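Local coordinates for catalase (Bacillus pumilus, PDB 4QOL), which breaks down hydrogen peroxide to water and oxygen at a haem and, unusually for a catalase, also lets phenolic substrates reach the haem pocket, at residues Thr97-Lys102 with Asn157-Asp162; Arg163-Met168 with Lys442-Asp447; Ser174-Thr179 with Thr282-Glu287; Lys423-Lys428 with Tyr464-Asp469; Leu458-Phe463 with Gln472-Ser477. One frame throughout, in Å; residues are numbered along the deposited sequence. Where two conformers were deposited one is given.

From the N terminus, contact 1 closes a loop that runs from just after strand 88-96 to the start of helix 161-169. Contact 2 then opens on that helix and closes far along the chain at 442-447, fastening the barrel domain to the C-terminal helices. Within that long span contact 3 opens and closes, joining helix 175-181 to the connection after strand 258-267. Contact 4 starts at 423-428, before contact 2 has closed, and ends at 464-469, so the two cross. Contact 5 in turn crosses contact 4, folding helix 468-478 back on helix 453-466. Contacts 1 and 2 share helix 161-169, and contacts 4 and 5 share the last two helices.

Contact 1: residues Thr97-Lys102 with Asn157-Asp162; sequences TVIHPK and NIQDPD. With ACT (acetate ion), chain J.
Packing between I99, H100 and Q159 carries this small contact, which has no direct hydrogen bond across it. The carbon chain of Q159 is extended, CG anti to the backbone N (chi1 -177°), and this delivers its amide to the loop 97-102. There the amide meets the H100 ring at its edge, the two planes 77° apart, while the branch methyl I99 CG2 lies 4.0 Å from Q159 NE2. The same methyl rests 3.9 Å above one face of the H100 ring, near its rim, so a branched aliphatic residue suits a place where one methyl must touch both ring and amide.

The polar bonds go to partners other than the facing loop. Q159 NE2 gives a hydrogen bond to OXT of an acetate ion at 2.9 Å (N-H...O angle 151°), probably a guest from the crystallisation liquor, and it also donates to the carbonyl of L150. Further along 157-162, D160 is the N-cap of helix 161-169: its OD1 accepts from D162 N at 3.0 Å, met from above the carboxylate plane.

Beyond the pair, F240 of a second subunit meets H100 edge-to-face. The arrangement belongs to the catalase fold, joining a loop after a barrel strand to the capped start of a helix.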
# COMPACT_ATOMS: atom_id res chain seq x y z
N THR A 97 -21.80 0.76 14.69
CA THR A 97 -21.88 2.16 15.10
C THR A 97 -21.26 3.03 14.07
O THR A 97 -21.02 2.57 12.93
CB THR A 97 -21.21 2.35 16.51
OG1 THR A 97 -19.83 2.05 16.44
CG2 THR A 97 -21.89 1.42 17.61
N VAL A 98 -20.99 4.29 14.35
CA VAL A 98 -20.51 5.23 13.35
C VAL A 98 -19.15 5.86 13.61
O VAL A 98 -18.26 5.76 12.76
CB VAL A 98 -21.52 6.37 13.04
CG1 VAL A 98 -20.93 7.32 11.97
CG2 VAL A 98 -22.84 5.77 12.63
N ILE A 99 -18.98 6.52 14.74
CA ILE A 99 -17.92 7.49 14.90
C ILE A 99 -16.63 6.88 15.46
O ILE A 99 -15.56 7.17 14.98
CB ILE A 99 -18.38 8.68 15.73
CG1 ILE A 99 -19.37 9.51 14.89
CG2 ILE A 99 -17.22 9.54 16.25
CD1 ILE A 99 -18.82 10.17 13.61
N HIS A 100 -16.74 6.05 16.46
CA HIS A 100 -15.51 5.70 17.20
C HIS A 100 -14.85 4.48 16.53
O HIS A 100 -15.43 3.84 15.67
CB HIS A 100 -15.75 5.49 18.69
CG HIS A 100 -16.03 6.76 19.42
ND1 HIS A 100 -15.06 7.54 20.01
CD2 HIS A 100 -17.19 7.45 19.54
CE1 HIS A 100 -15.63 8.59 20.58
NE2 HIS A 100 -16.91 8.57 20.29
N PRO A 101 -13.55 4.19 16.85
CA PRO A 101 -12.81 3.16 16.13
C PRO A 101 -13.26 1.73 16.42
O PRO A 101 -14.17 1.49 17.22
CB PRO A 101 -11.34 3.37 16.60
CG PRO A 101 -11.28 4.77 17.05
CD PRO A 101 -12.63 5.04 17.63
N LYS A 102 -12.57 0.77 15.80
CA LYS A 102 -12.66 -0.65 16.18
C LYS A 102 -12.38 -0.76 17.66
O LYS A 102 -11.56 -0.05 18.21
CB LYS A 102 -11.64 -1.47 15.38
CG LYS A 102 -12.06 -1.76 13.93
CD LYS A 102 -10.95 -2.57 13.26
CE LYS A 102 -10.79 -3.94 13.87
NZ LYS A 102 -11.97 -4.82 13.58
N ASN A 157 -7.70 13.35 21.00
CA ASN A 157 -8.32 12.02 20.77
C ASN A 157 -9.53 11.73 21.63
O ASN A 157 -9.86 10.55 21.86
CB ASN A 157 -7.24 10.89 20.99
CG ASN A 157 -7.59 9.61 20.31
OD1 ASN A 157 -7.35 8.46 20.86
ND2 ASN A 157 -8.22 9.73 19.16
N ILE A 158 -10.27 12.78 22.04
CA ILE A 158 -11.54 12.59 22.78
C ILE A 158 -12.65 13.35 22.08
O ILE A 158 -12.46 14.47 21.66
CB ILE A 158 -11.40 13.06 24.26
CG1 ILE A 158 -10.27 12.25 24.88
CG2 ILE A 158 -12.71 12.81 25.04
CD1 ILE A 158 -10.10 12.48 26.37
N GLN A 159 -13.79 12.72 21.94
CA GLN A 159 -14.95 13.40 21.30
C GLN A 159 -15.37 14.59 22.15
O GLN A 159 -15.34 14.52 23.39
CB GLN A 159 -16.11 12.47 21.12
CG GLN A 159 -17.30 13.10 20.43
CD GLN A 159 -18.45 12.14 20.31
OE1 GLN A 159 -18.96 11.60 21.31
NE2 GLN A 159 -18.85 11.86 19.09
N ASP A 160 -15.71 15.69 21.48
CA ASP A 160 -16.00 16.95 22.16
C ASP A 160 -17.29 17.51 21.62
O ASP A 160 -17.34 17.98 20.47
CB ASP A 160 -14.83 17.95 21.98
CG ASP A 160 -15.04 19.25 22.78
OD1 ASP A 160 -16.13 19.43 23.44
OD2 ASP A 160 -14.10 20.13 22.76
N PRO A 161 -18.39 17.44 22.41
CA PRO A 161 -19.65 18.08 21.97
C PRO A 161 -19.54 19.53 21.56
O PRO A 161 -20.31 19.98 20.73
CB PRO A 161 -20.57 17.94 23.20
CG PRO A 161 -19.92 16.84 24.04
CD PRO A 161 -18.48 16.91 23.80
N ASP A 162 -18.64 20.30 22.13
CA ASP A 162 -18.50 21.66 21.68
C ASP A 162 -18.11 21.75 20.19
O ASP A 162 -18.54 22.70 19.47
CB ASP A 162 -17.42 22.35 22.53
CG ASP A 162 -17.32 23.80 22.26
OD1 ASP A 162 -18.33 24.54 22.31
OD2 ASP A 162 -16.22 24.23 21.87
C ACT J . -22.55 10.92 17.99
O ACT J . -23.24 10.20 17.24
OXT ACT J . -21.31 10.68 18.14
CH3 ACT J . -23.28 12.07 18.65

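Contact 2: residues Arg163-Met168 with Lys442-Asp447; sequences RYWDFM and KNLTAD
One carboxylate oxygen, D447 OD2, takes both hydrogen bonds that cross from helix 163-168 to helix 442-447. Y164 OH donates from 2.5 Å, a short bond made to the syn lone pair, on the side of the other oxygen. W165 NE1 donates from 2.8 Å to the anti lone pair, with an N-H...O angle of 154° and the oxygen close to the indole plane. The phenol and the indole thus both find an acceptor in the same atom, and a carboxylate, probably charged here, suits a place with two donors. With its CG between the backbone N and the carbonyl carbon (chi1 57°), Y164 brings its OH to D447 OD2.

Putting an alanine in place of D447 would probably leave both Y164 OH and W165 NE1 without this acceptor, in a region where both rings are buried.

The benzo edge of the indole is packed by L444, whose CD2 lies 3.7 Å from W165 CH2, leucine and ring crossing at about a right angle. W165 also touches A459 and F463 of helix 453-466. With axes 12.8 Å apart and a 113° angle, large side chains bridge the distance, as a joint between the barrel domain and the C-terminal helical domain of catalase.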
# COMPACT_ATOMS: atom_id res chain seq x y z
N ARG A 163 -17.40 20.73 19.68
CA ARG A 163 -16.99 20.73 18.28
C ARG A 163 -18.16 20.35 17.36
O ARG A 163 -18.46 21.04 16.35
CB ARG A 163 -15.82 19.77 18.09
CG ARG A 163 -14.57 20.23 18.84
CD ARG A 163 -13.46 19.23 18.79
NE ARG A 163 -12.74 19.33 17.50
CZ ARG A 163 -13.01 18.58 16.41
NH1 ARG A 163 -12.39 18.88 15.30
NH2 ARG A 163 -13.85 17.55 16.47
N TYR A 164 -18.87 19.25 17.66
CA TYR A 164 -19.94 18.85 16.73
C TYR A 164 -21.15 19.71 16.87
O TYR A 164 -21.87 19.96 15.87
CB TYR A 164 -20.30 17.36 16.83
CG TYR A 164 -20.75 16.75 18.12
CD1 TYR A 164 -22.03 16.88 18.56
CD2 TYR A 164 -19.88 15.96 18.89
CE1 TYR A 164 -22.47 16.26 19.72
CE2 TYR A 164 -20.31 15.29 19.99
CZ TYR A 164 -21.60 15.46 20.43
OH TYR A 164 -22.04 14.79 21.59
N TRP A 165 -21.40 20.24 18.09
CA TRP A 165 -22.47 21.22 18.17
C TRP A 165 -22.17 22.53 17.43
O TRP A 165 -23.10 23.11 16.86
CB TRP A 165 -22.87 21.50 19.64
CG TRP A 165 -23.73 20.40 20.21
CD1 TRP A 165 -23.36 19.45 21.12
CD2 TRP A 165 -25.08 20.14 19.90
NE1 TRP A 165 -24.42 18.61 21.39
CE2 TRP A 165 -25.48 19.03 20.64
CE3 TRP A 165 -26.05 20.78 19.08
CZ2 TRP A 165 -26.77 18.48 20.53
CZ3 TRP A 165 -27.33 20.28 19.03
CH2 TRP A 165 -27.68 19.11 19.72
N ASP A 166 -20.90 22.95 17.36
CA ASP A 166 -20.52 24.10 16.56
C ASP A 166 -20.96 23.85 15.12
O ASP A 166 -21.68 24.65 14.51
CB ASP A 166 -19.04 24.36 16.59
CG ASP A 166 -18.61 25.65 15.87
OD1 ASP A 166 -19.40 26.63 15.81
OD2 ASP A 166 -17.41 25.74 15.53
N PHE A 167 -20.54 22.74 14.58
CA PHE A 167 -20.95 22.37 13.20
C PHE A 167 -22.43 22.24 13.02
O PHE A 167 -22.99 22.76 12.05
CB PHE A 167 -20.26 21.04 12.74
CG PHE A 167 -20.67 20.56 11.38
CD1 PHE A 167 -20.01 21.01 10.20
CD2 PHE A 167 -21.73 19.68 11.26
CE1 PHE A 167 -20.50 20.59 8.93
CE2 PHE A 167 -22.25 19.32 10.02
CZ PHE A 167 -21.59 19.72 8.87
N MET A 168 -23.08 21.45 13.87
CA MET A 168 -24.49 21.19 13.71
C MET A 168 -25.36 22.43 13.80
O MET A 168 -26.28 22.62 12.97
CB MET A 168 -24.98 20.14 14.69
CG MET A 168 -24.42 18.77 14.50
SD MET A 168 -24.77 17.94 12.95
CE MET A 168 -23.64 16.54 13.21
N LYS A 442 -33.59 15.65 28.44
CA LYS A 442 -32.52 15.18 29.34
C LYS A 442 -31.22 14.86 28.56
O LYS A 442 -30.14 15.24 28.95
CB LYS A 442 -33.04 13.91 30.01
CG LYS A 442 -32.03 13.18 30.89
CD LYS A 442 -32.57 11.82 31.28
CE LYS A 442 -31.81 11.27 32.49
NZ LYS A 442 -30.46 10.76 32.10
N ASN A 443 -31.37 14.16 27.43
CA ASN A 443 -30.18 13.72 26.65
C ASN A 443 -29.50 14.90 25.97
O ASN A 443 -28.28 15.03 26.00
CB ASN A 443 -30.61 12.72 25.59
CG ASN A 443 -31.14 11.43 26.16
OD1 ASN A 443 -30.84 11.07 27.30
ND2 ASN A 443 -31.88 10.67 25.34
N LEU A 444 -30.31 15.83 25.47
CA LEU A 444 -29.78 17.08 24.91
C LEU A 444 -29.09 17.94 25.93
O LEU A 444 -28.04 18.48 25.70
CB LEU A 444 -30.86 17.89 24.21
CG LEU A 444 -31.36 17.36 22.86
CD1 LEU A 444 -32.61 18.11 22.47
CD2 LEU A 444 -30.31 17.50 21.75
N THR A 445 -29.71 18.06 27.11
CA THR A 445 -29.13 18.89 28.16
C THR A 445 -27.77 18.37 28.60
O THR A 445 -26.80 19.15 28.77
CB THR A 445 -30.13 18.97 29.39
OG1 THR A 445 -31.37 19.57 28.97
CG2 THR A 445 -29.53 19.71 30.53
N ALA A 446 -27.66 17.08 28.78
CA ALA A 446 -26.40 16.48 29.20
C ALA A 446 -25.30 16.72 28.17
O ALA A 446 -24.14 16.83 28.52
CB ALA A 446 -26.57 14.99 29.44
N ASP A 447 -25.69 16.73 26.89
CA ASP A 447 -24.75 16.97 25.82
C ASP A 447 -24.32 18.40 25.61
O ASP A 447 -23.19 18.68 25.19
CB ASP A 447 -25.35 16.42 24.49
CG ASP A 447 -24.32 15.61 23.68
OD1 ASP A 447 -23.80 14.62 24.22
OD2 ASP A 447 -23.97 16.07 22.58

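Contact 3: residues Ser174-Thr179 with Thr282-Glu287; sequences STHMLT and TKTWSE
The imidazole of H176 reaches the loop 282-287 by its edge, and neither face is met by that loop. In the catalase fold this loop is part of the long connection between barrel strands 258-267 and 293-302, and the ring ties it to helix 175-181. T282 O lies in the ring plane and accepts from H176 ND1 at 2.9 Å (N-H...O angle 156°), the donor tilted 25° from the carbonyl plane. Further round the same rim T284 OG1 stands 4.1 Å from H176 CE1, a packing distance. CG is anti to the backbone N (chi1 -167°), which carries the ring to the loop. Histidine suits the place, being flat and carrying an N-H at its rim.

A leucine in place of H176 is likely to leave T282 O without its imidazole donor and the loop less firmly tied to the helix.

Q424 of helix 423-431 also packs on H176 and accepts from T284 N, extending the join to the C-terminal helices. K283 NZ makes a salt bridge with D280 and hydrogen bonds to the carbonyls of P419 and N420 and to T282 OG1. Within helix 175-181, T175 O takes T179 OG1 and T179 N from opposite faces of its plane.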
# COMPACT_ATOMS: atom_id res chain seq x y z
N SER A 174 -29.63 19.93 10.07
CA SER A 174 -29.39 18.83 10.99
C SER A 174 -30.45 18.69 12.09
O SER A 174 -30.48 17.70 12.82
CB SER A 174 -28.02 19.02 11.68
OG SER A 174 -27.95 20.20 12.54
N THR A 175 -31.35 19.67 12.18
CA THR A 175 -32.27 19.74 13.33
C THR A 175 -33.20 18.51 13.43
O THR A 175 -33.44 17.98 14.54
CB THR A 175 -33.11 21.05 13.24
OG1 THR A 175 -32.23 22.17 13.14
CG2 THR A 175 -33.94 21.21 14.42
N HIS A 176 -33.76 18.07 12.31
CA HIS A 176 -34.57 16.87 12.32
C HIS A 176 -33.77 15.64 12.81
O HIS A 176 -34.21 14.93 13.73
CB HIS A 176 -35.20 16.64 10.93
CG HIS A 176 -36.29 15.61 10.91
ND1 HIS A 176 -36.79 15.08 9.72
CD2 HIS A 176 -37.00 15.03 11.91
CE1 HIS A 176 -37.72 14.19 10.01
NE2 HIS A 176 -37.86 14.14 11.33
N MET A 177 -32.58 15.41 12.26
CA MET A 177 -31.79 14.30 12.68
C MET A 177 -31.49 14.30 14.17
O MET A 177 -31.57 13.26 14.84
CB MET A 177 -30.49 14.22 11.91
CG MET A 177 -29.61 13.06 12.32
SD MET A 177 -30.31 11.51 11.73
CE MET A 177 -28.85 10.45 11.71
N LEU A 178 -31.11 15.46 14.66
CA LEU A 178 -30.71 15.55 16.07
C LEU A 178 -31.90 15.28 16.99
O LEU A 178 -31.80 14.74 18.11
CB LEU A 178 -30.13 16.90 16.35
CG LEU A 178 -28.84 17.18 15.59
CD1 LEU A 178 -28.41 18.62 15.78
CD2 LEU A 178 -27.74 16.27 16.12
N THR A 179 -33.09 15.60 16.50
CA THR A 179 -34.32 15.29 17.24
C THR A 179 -34.65 13.78 17.35
O THR A 179 -35.30 13.36 18.33
CB THR A 179 -35.51 16.06 16.61
OG1 THR A 179 -35.19 17.47 16.62
CG2 THR A 179 -36.81 15.82 17.34
N THR A 282 -32.78 14.85 4.78
CA THR A 282 -33.18 15.35 6.07
C THR A 282 -34.70 15.27 6.28
O THR A 282 -35.20 15.64 7.33
CB THR A 282 -32.75 16.79 6.37
OG1 THR A 282 -33.49 17.69 5.53
CG2 THR A 282 -31.27 16.95 6.22
N LYS A 283 -35.44 14.73 5.28
CA LYS A 283 -36.89 14.61 5.32
C LYS A 283 -37.32 13.15 5.31
O LYS A 283 -36.74 12.32 4.58
CB LYS A 283 -37.52 15.28 4.07
CG LYS A 283 -37.16 16.73 3.90
CD LYS A 283 -37.83 17.59 4.96
CE LYS A 283 -37.51 19.06 4.86
NZ LYS A 283 -36.11 19.34 5.30
N THR A 284 -38.42 12.85 5.99
CA THR A 284 -39.21 11.63 5.80
C THR A 284 -40.47 11.94 4.99
O THR A 284 -40.81 13.12 4.74
CB THR A 284 -39.65 11.01 7.11
OG1 THR A 284 -40.38 11.97 7.89
CG2 THR A 284 -38.44 10.54 7.89
N TRP A 285 -41.11 10.86 4.53
CA TRP A 285 -42.41 10.98 3.90
C TRP A 285 -43.45 10.51 4.87
O TRP A 285 -43.33 9.44 5.49
CB TRP A 285 -42.49 10.08 2.63
CG TRP A 285 -41.54 10.33 1.54
CD1 TRP A 285 -40.78 11.43 1.31
CD2 TRP A 285 -41.35 9.45 0.40
NE1 TRP A 285 -40.07 11.27 0.12
CE2 TRP A 285 -40.42 10.06 -0.46
CE3 TRP A 285 -41.88 8.19 0.06
CZ2 TRP A 285 -39.95 9.43 -1.67
CZ3 TRP A 285 -41.46 7.58 -1.08
CH2 TRP A 285 -40.50 8.20 -1.97
N SER A 286 -44.59 11.20 4.83
CA SER A 286 -45.74 10.78 5.64
C SER A 286 -46.18 9.37 5.38
O SER A 286 -46.40 9.00 4.23
CB SER A 286 -46.92 11.72 5.38
OG SER A 286 -48.08 11.17 5.97
N GLU A 287 -46.34 8.58 6.42
CA GLU A 287 -46.85 7.19 6.29
C GLU A 287 -48.37 7.14 6.12
O GLU A 287 -48.90 6.14 5.65
CB GLU A 287 -46.37 6.33 7.46
CG GLU A 287 -44.85 6.26 7.43
CD GLU A 287 -44.20 5.31 8.43
OE1 GLU A 287 -44.91 4.78 9.30
OE2 GLU A 287 -42.95 5.14 8.35

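Contact 4: residues Lys423-Lys428 with Tyr464-Asp469; sequences KQAGEK and YRADED
G426 and A466 bring their backbones close, CA to CA 4.2 Å, where helix 423-428 presses on the end of helix 453-466. G426 CA lies 3.2 Å from A466 O, a CA-H...O contact with an angle of 132° at the hydrogen. Glycine fits because a side-chain carbon here would come within about 2.1 Å of A466 O.

Contacts of alanine methyls and of the D467 CB complete the packing: A425 CB touches A466 CB at 3.7 Å, and D467 CB lies 4.1 Å from G426 CA. D467 leaves the helical conformation and serves as N-cap of the next helix, its OD1 accepting a weak bond from D469 N and another bond from Y470 N. Its OD2 forms a salt bridge with R430 of helix 423-431, so the carboxylate links that helix to the turn. A water bound to K423 O at 2.8 Å makes at most a weak link to A466 O.

The arrangement is a close glycine-alanine approach of helix 423-431 to the corner between helices 453-466 and 468-478 in catalase's C-terminal helical domain.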
# COMPACT_ATOMS: atom_id res chain seq x y z
N LYS A 423 -39.59 22.20 10.07
CA LYS A 423 -40.91 21.70 10.19
C LYS A 423 -41.02 20.26 10.66
O LYS A 423 -41.75 19.97 11.58
CB LYS A 423 -41.68 21.89 8.86
CG LYS A 423 -43.09 21.37 8.97
CD LYS A 423 -43.98 21.80 7.79
CE LYS A 423 -45.16 20.86 7.67
NZ LYS A 423 -46.08 21.27 6.57
N GLN A 424 -40.33 19.34 9.98
CA GLN A 424 -40.43 17.94 10.37
C GLN A 424 -39.82 17.65 11.74
O GLN A 424 -40.26 16.71 12.40
CB GLN A 424 -39.77 17.06 9.29
CG GLN A 424 -40.54 17.07 7.99
CD GLN A 424 -40.19 15.90 7.10
OE1 GLN A 424 -39.25 15.16 7.38
NE2 GLN A 424 -41.01 15.66 6.05
N ALA A 425 -38.81 18.42 12.16
CA ALA A 425 -38.25 18.28 13.52
C ALA A 425 -39.35 18.58 14.54
O ALA A 425 -39.43 17.90 15.55
CB ALA A 425 -37.09 19.19 13.72
N GLY A 426 -40.13 19.59 14.27
CA GLY A 426 -41.25 19.94 15.17
C GLY A 426 -42.29 18.82 15.16
O GLY A 426 -42.87 18.50 16.21
N GLU A 427 -42.58 18.26 13.98
CA GLU A 427 -43.55 17.17 13.91
C GLU A 427 -43.09 15.96 14.65
O GLU A 427 -43.88 15.32 15.36
CB GLU A 427 -43.87 16.84 12.42
CG GLU A 427 -44.53 17.99 11.68
CD GLU A 427 -44.65 17.80 10.18
OE1 GLU A 427 -45.59 18.43 9.59
OE2 GLU A 427 -43.81 17.11 9.51
N LYS A 428 -41.78 15.66 14.57
CA LYS A 428 -41.22 14.54 15.32
C LYS A 428 -41.31 14.80 16.80
O LYS A 428 -41.80 13.92 17.54
CB LYS A 428 -39.77 14.26 14.91
CG LYS A 428 -39.18 13.02 15.56
CD LYS A 428 -39.90 11.74 15.23
CE LYS A 428 -39.22 10.56 15.96
NZ LYS A 428 -39.96 9.31 15.71
N TYR A 464 -36.14 25.65 19.04
CA TYR A 464 -37.30 26.54 19.26
C TYR A 464 -38.09 26.71 17.91
O TYR A 464 -39.32 26.68 17.89
CB TYR A 464 -36.83 27.89 19.80
CG TYR A 464 -37.98 28.73 20.35
CD1 TYR A 464 -38.76 29.48 19.50
CD2 TYR A 464 -38.27 28.67 21.68
CE1 TYR A 464 -39.83 30.21 19.99
CE2 TYR A 464 -39.31 29.40 22.20
CZ TYR A 464 -40.09 30.14 21.36
OH TYR A 464 -41.12 30.86 21.93
N ARG A 465 -37.35 26.89 16.81
CA ARG A 465 -37.98 27.04 15.50
C ARG A 465 -38.68 25.78 15.09
O ARG A 465 -39.69 25.85 14.34
CB ARG A 465 -36.96 27.40 14.43
CG ARG A 465 -36.38 28.77 14.62
CD ARG A 465 -35.38 29.11 13.52
NE ARG A 465 -34.63 30.27 13.96
CZ ARG A 465 -33.40 30.37 14.48
NH1 ARG A 465 -32.50 29.35 14.55
NH2 ARG A 465 -33.02 31.60 14.86
N ALA A 466 -38.16 24.63 15.46
CA ALA A 466 -38.86 23.35 15.25
C ALA A 466 -40.19 23.36 16.03
O ALA A 466 -41.26 23.12 15.47
CB ALA A 466 -37.98 22.18 15.70
N ASP A 467 -40.12 23.67 17.31
CA ASP A 467 -41.33 23.71 18.15
C ASP A 467 -41.03 24.56 19.41
O ASP A 467 -40.03 24.36 20.08
CB ASP A 467 -41.79 22.27 18.48
CG ASP A 467 -42.98 22.21 19.43
OD1 ASP A 467 -42.82 22.51 20.64
OD2 ASP A 467 -44.08 21.89 18.96
N GLU A 468 -41.90 25.54 19.69
CA GLU A 468 -41.60 26.50 20.79
C GLU A 468 -41.50 25.82 22.15
O GLU A 468 -40.71 26.27 22.95
CB GLU A 468 -42.63 27.64 20.96
CG GLU A 468 -44.12 27.28 20.97
CD GLU A 468 -45.02 28.52 21.17
OE1 GLU A 468 -44.53 29.55 21.71
OE2 GLU A 468 -46.21 28.48 20.79
N ASP A 469 -42.30 24.77 22.39
CA ASP A 469 -42.24 24.01 23.64
C ASP A 469 -40.89 23.25 23.77
O ASP A 469 -40.23 23.30 24.81
CB ASP A 469 -43.41 23.02 23.74
CG ASP A 469 -43.44 22.25 25.07
OD1 ASP A 469 -43.63 22.89 26.17
OD2 ASP A 469 -43.33 20.98 25.07
O HOH W 1 -43.25 21.93 12.94

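Contact 5: residues Leu458-Phe463 with Gln472-Ser477; sequences LAICNF and QRLADS
I460 and F463 on helix 458-463 receive L474 and A475 of helix 472-477, with no hydrogen bond between the segments. At the start of 472-477, Q472 faces away; its NE2 donates to D476 OD1 one turn on, at 2.9 Å, with an angle of 152°. R473 likewise leads outward, to a salt bridge with E434 of helix 434-448.

L474 is the first to cross. Its CD1 packs 3.9 Å from I460 CG1 and 3.8 Å from F463 CD2, so that a single methyl sits against both side chains, meeting the phenyl ring obliquely. Its CG stands anti to the backbone N (chi1 -154°), which carries the branch to these two partners. Leucine suits the place, since its second methyl can face T445 and L444 of helix 434-448.

The two helices form an antiparallel helical hairpin, their axes 9.0 Å apart at 153°, D467 making the corner, within the C-terminal helical domain of the catalase fold.

A475 comes next, its small CB allowing the close approach: it touches I460 CG2 at 3.9 Å, and I460 CD1 reaches along to A475 CA at 4.0 Å. Both branches of the isoleucine lie against helix 468-478. Last, S477 instead bonds through OG to T445 OG1 on helix 434-448.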
# COMPACT_ATOMS: atom_id res chain seq x y z
N LEU A 458 -27.56 29.02 20.01
CA LEU A 458 -28.00 28.78 18.62
C LEU A 458 -28.69 27.42 18.55
O LEU A 458 -29.68 27.27 17.90
CB LEU A 458 -26.75 28.90 17.68
CG LEU A 458 -27.09 28.70 16.19
CD1 LEU A 458 -28.15 29.71 15.65
CD2 LEU A 458 -25.81 28.80 15.34
N ALA A 459 -28.20 26.42 19.30
CA ALA A 459 -28.88 25.12 19.34
C ALA A 459 -30.30 25.22 19.87
O ALA A 459 -31.26 24.72 19.25
CB ALA A 459 -28.09 24.13 20.19
N ILE A 460 -30.44 25.94 20.97
CA ILE A 460 -31.76 26.20 21.54
C ILE A 460 -32.70 26.87 20.54
O ILE A 460 -33.84 26.48 20.37
CB ILE A 460 -31.64 27.07 22.82
CG1 ILE A 460 -31.03 26.24 23.92
CG2 ILE A 460 -32.99 27.60 23.25
CD1 ILE A 460 -30.51 27.09 25.04
N CYS A 461 -32.20 27.90 19.87
CA CYS A 461 -32.98 28.60 18.87
C CYS A 461 -33.39 27.71 17.72
O CYS A 461 -34.51 27.83 17.20
CB CYS A 461 -32.21 29.82 18.39
SG CYS A 461 -32.15 31.08 19.76
N ASN A 462 -32.51 26.81 17.28
CA ASN A 462 -32.92 25.91 16.21
C ASN A 462 -34.07 25.00 16.64
O ASN A 462 -34.98 24.75 15.88
CB ASN A 462 -31.71 25.06 15.70
CG ASN A 462 -30.68 25.86 14.91
OD1 ASN A 462 -30.99 26.87 14.33
ND2 ASN A 462 -29.48 25.34 14.81
N PHE A 463 -33.97 24.45 17.85
CA PHE A 463 -35.03 23.56 18.34
C PHE A 463 -36.31 24.36 18.67
O PHE A 463 -37.41 23.87 18.47
CB PHE A 463 -34.53 22.75 19.55
CG PHE A 463 -33.39 21.82 19.19
CD1 PHE A 463 -33.56 20.90 18.21
CD2 PHE A 463 -32.16 21.84 19.88
CE1 PHE A 463 -32.54 20.01 17.86
CE2 PHE A 463 -31.11 20.95 19.56
CZ PHE A 463 -31.32 20.04 18.53
N GLN A 472 -38.17 25.97 24.37
CA GLN A 472 -38.29 26.55 25.73
C GLN A 472 -37.93 25.57 26.85
O GLN A 472 -37.25 25.97 27.80
CB GLN A 472 -39.73 27.10 25.92
CG GLN A 472 -39.86 27.88 27.24
CD GLN A 472 -39.03 29.15 27.22
OE1 GLN A 472 -39.32 30.07 26.43
NE2 GLN A 472 -38.04 29.24 28.10
N ARG A 473 -38.37 24.32 26.74
CA ARG A 473 -38.03 23.27 27.68
C ARG A 473 -36.53 23.06 27.74
O ARG A 473 -35.96 22.87 28.82
CB ARG A 473 -38.73 21.94 27.34
CG ARG A 473 -40.19 21.94 27.73
CD ARG A 473 -40.99 20.73 27.29
NE ARG A 473 -40.68 19.54 28.06
CZ ARG A 473 -41.48 18.49 28.17
NH1 ARG A 473 -42.64 18.43 27.56
NH2 ARG A 473 -41.09 17.45 28.88
N LEU A 474 -35.88 23.11 26.58
CA LEU A 474 -34.42 22.89 26.58
C LEU A 474 -33.69 24.06 27.19
O LEU A 474 -32.75 23.87 28.00
CB LEU A 474 -33.96 22.66 25.10
CG LEU A 474 -32.74 21.87 24.76
CD1 LEU A 474 -31.96 22.51 23.57
CD2 LEU A 474 -31.88 21.31 25.86
N ALA A 475 -34.14 25.28 26.86
CA ALA A 475 -33.57 26.50 27.47
C ALA A 475 -33.68 26.42 28.97
O ALA A 475 -32.73 26.75 29.70
CB ALA A 475 -34.22 27.77 26.91
N ASP A 476 -34.85 26.00 29.43
CA ASP A 476 -35.13 25.95 30.86
C ASP A 476 -34.19 24.98 31.53
O ASP A 476 -33.58 25.26 32.57
CB ASP A 476 -36.58 25.50 31.09
CG ASP A 476 -37.63 26.58 30.71
OD1 ASP A 476 -37.27 27.75 30.41
OD2 ASP A 476 -38.83 26.27 30.79
N SER A 477 -34.05 23.80 30.92
CA SER A 477 -33.26 22.71 31.51
C SER A 477 -31.76 23.08 31.54
O SER A 477 -31.02 22.79 32.49
CB SER A 477 -33.59 21.43 30.73
OG SER A 477 -32.80 20.34 31.18